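Local coordinates for protein beta-hexosaminidase LpqI (PDB 6GFV) that cleaves the terminal beta-1,4-linked N-acetylglucosamine from peptidoglycan fragments in mycobacterial peptidoglycan recycling, at residues D327-V330 and V331-A334. Residues are numbered along the deposited sequence; the frame is centred on the assembly and turned at random.
Sequences DRSV and VRVA
Arg328 and Arg332 sit one turn apart on helix 323-337, the last helix of this family 3 glycoside hydrolase's TIM-barrel-type domain, and their side chains run alongside each other, both toward the N-terminal end of the helix. With CG anti to its carbonyl carbon (chi1 -76°) and the chain extended from there to NE, Arg332 reaches back alongside the turn that holds Arg328 and Ser329. In Arg328, chi1 (-156°) and an anti chi2 lay CG and CD against the other arginine, and the bend at chi3 turns only the end of the chain. CG rests over one face of the Arg332 guanidinium, and CD comes within 3.9 Å of Arg332 NH2. The two guanidinium planes are turned 65° from each other, so they do not stack. One water accepts from Arg328 NH1 and from Arg332 NH2, 3.3 Å from each, and lies in the plane of the Arg332 guanidinium at its edge. Salt bridges from Arg332 NH1 to Asp295 and from NH2 to Asp262 hold the Arg332 group and probably offset its charge, which would ease the approach of the like-charged Arg328. Asp295 OD1 receives both Arg332 NH1 and Ser329 OG, side chains about one turn apart. Beneath run regular i to i+4 helical bonds, including Val333 N to Ser329 O at 3.0 Å. Buried Val333 brings its methyls against two carbonyl oxygens of the preceding turn, CG1 3.2 Å from Ser329 O and CG2 3.1 Å from Val330 O.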
ATOM      1  N   ASP A 327     -12.571  13.463  -4.003  1.00 17.58           N
ATOM      2  CA  ASP A 327     -11.783  14.635  -3.639  1.00 17.53           C
ATOM      3  C   ASP A 327     -10.987  14.422  -2.349  1.00 16.62           C
ATOM      4  O   ASP A 327      -9.833  14.830  -2.266  1.00 16.29           O
ATOM      5  CB  ASP A 327     -12.675  15.869  -3.479  1.00 18.47           C
ATOM      6  CG  ASP A 327     -13.172  16.416  -4.800  1.00 19.36           C
ATOM      7  OD1 ASP A 327     -12.694  15.975  -5.865  1.00 19.36           O
ATOM      8  OD2 ASP A 327     -14.048  17.305  -4.767  1.00 20.17           O
ATOM      9  N   ARG A 328     -11.609  13.797  -1.351  1.00 16.29           N
ATOM     10  CA  ARG A 328     -10.964  13.559  -0.066  1.00 15.48           C
ATOM     11  C   ARG A 328      -9.727  12.667  -0.211  1.00 14.67           C
ATOM     12  O   ARG A 328      -8.714  12.895   0.424  1.00 14.16           O
ATOM     13  CB  ARG A 328     -11.951  12.922   0.916  1.00 21.36           C
ATOM     14  CG  ARG A 328     -11.617  13.151   2.373  1.00 25.34           C
ATOM     15  CD  ARG A 328     -12.722  12.632   3.314  1.00 33.18           C
ATOM     16  NE  ARG A 328     -14.054  13.158   3.009  1.00 37.33           N
ATOM     17  CZ  ARG A 328     -15.085  12.413   2.613  1.00 39.16           C
ATOM     18  NH1 ARG A 328     -14.958  11.100   2.478  1.00 39.92           N
ATOM     19  NH2 ARG A 328     -16.253  12.978   2.356  1.00 39.31           N
ATOM     20  N   SER A 329      -9.839  11.643  -1.042  1.00 14.63           N
ATOM     21  CA  SER A 329      -8.718  10.761  -1.314  1.00 13.99           C
ATOM     22  C   SER A 329      -7.637  11.445  -2.154  1.00 14.16           C
ATOM     23  O   SER A 329      -6.458  11.205  -1.939  1.00 13.62           O
ATOM     24  CB  SER A 329      -9.197   9.492  -2.004  1.00 14.01           C
ATOM     25  OG  SER A 329      -9.859   8.647  -1.089  1.00 13.68           O
ATOM     26  N   VAL A 330      -8.029  12.291  -3.104  1.00 14.95           N
ATOM     27  CA  VAL A 330      -7.039  13.030  -3.883  1.00 15.20           C
ATOM     28  C   VAL A 330      -6.190  13.940  -2.993  1.00 14.96           C
ATOM     29  O   VAL A 330      -4.991  14.097  -3.220  1.00 14.79           O
ATOM     30  CB  VAL A 330      -7.681  13.881  -5.015  1.00 16.17           C
ATOM     31  CG1 VAL A 330      -6.652  14.835  -5.623  1.00 16.47           C
ATOM     32  CG2 VAL A 330      -8.262  12.979  -6.098  1.00 16.46           C
ATOM     33  N   VAL A 331      -6.800  14.503  -1.957  1.00 14.99           N
ATOM     34  CA  VAL A 331      -6.074  15.364  -1.024  1.00 17.89           C
ATOM     35  C   VAL A 331      -5.084  14.552  -0.200  1.00 13.93           C
ATOM     36  O   VAL A 331      -3.970  14.990   0.053  1.00 13.77           O
ATOM     37  CB  VAL A 331      -7.044  16.135  -0.082  1.00 15.13           C
ATOM     38  CG1 VAL A 331      -6.275  16.884   1.002  1.00 14.90           C
ATOM     39  CG2 VAL A 331      -7.914  17.093  -0.888  1.00 16.11           C
ATOM     40  N   ARG A 332      -5.490  13.353   0.192  1.00 13.41           N
ATOM     41  CA  ARG A 332      -4.615  12.472   0.949  1.00 12.59           C
ATOM     42  C   ARG A 332      -3.405  12.047   0.124  1.00 12.43           C
ATOM     43  O   ARG A 332      -2.298  11.946   0.639  1.00 12.24           O
ATOM     44  CB  ARG A 332      -5.384  11.240   1.433  1.00 12.16           C
ATOM     45  CG  ARG A 332      -6.294  11.517   2.592  1.00 12.15           C
ATOM     46  CD  ARG A 332      -6.674  10.246   3.304  1.00 11.58           C
ATOM     47  NE  ARG A 332      -7.731  10.480   4.281  1.00 12.47           N
ATOM     48  CZ  ARG A 332      -9.018  10.246   4.052  1.00 12.16           C
ATOM     49  NH1 ARG A 332      -9.403   9.756   2.891  1.00 12.50           N
ATOM     50  NH2 ARG A 332      -9.917  10.478   4.995  1.00 18.32           N
ATOM     51  N   VAL A 333      -3.607  11.818  -1.166  1.00 12.84           N
ATOM     52  CA  VAL A 333      -2.492  11.343  -1.960  1.00 12.73           C
ATOM     53  C   VAL A 333      -1.548  12.513  -2.281  1.00 13.13           C
ATOM     54  O   VAL A 333      -0.335  12.337  -2.282  1.00 12.91           O
ATOM     55  CB  VAL A 333      -2.969  10.593  -3.235  1.00 21.55           C
ATOM     56  CG1 VAL A 333      -3.889   9.447  -2.846  1.00 12.70           C
ATOM     57  CG2 VAL A 333      -3.667  11.496  -4.187  1.00 24.45           C
ATOM     58  N   ALA A 334      -2.085  13.718  -2.466  1.00 13.76           N
ATOM     59  CA  ALA A 334      -1.218  14.881  -2.643  1.00 14.19           C
ATOM     60  C   ALA A 334      -0.307  15.073  -1.426  1.00 13.73           C
ATOM     61  O   ALA A 334       0.886  15.341  -1.572  1.00 13.79           O
ATOM     62  CB  ALA A 334      -2.046  16.143  -2.899  1.00 16.88           C
TER
HETATM   63  O   HOH W   1     -12.875   9.271   4.227  1.00 22.12           O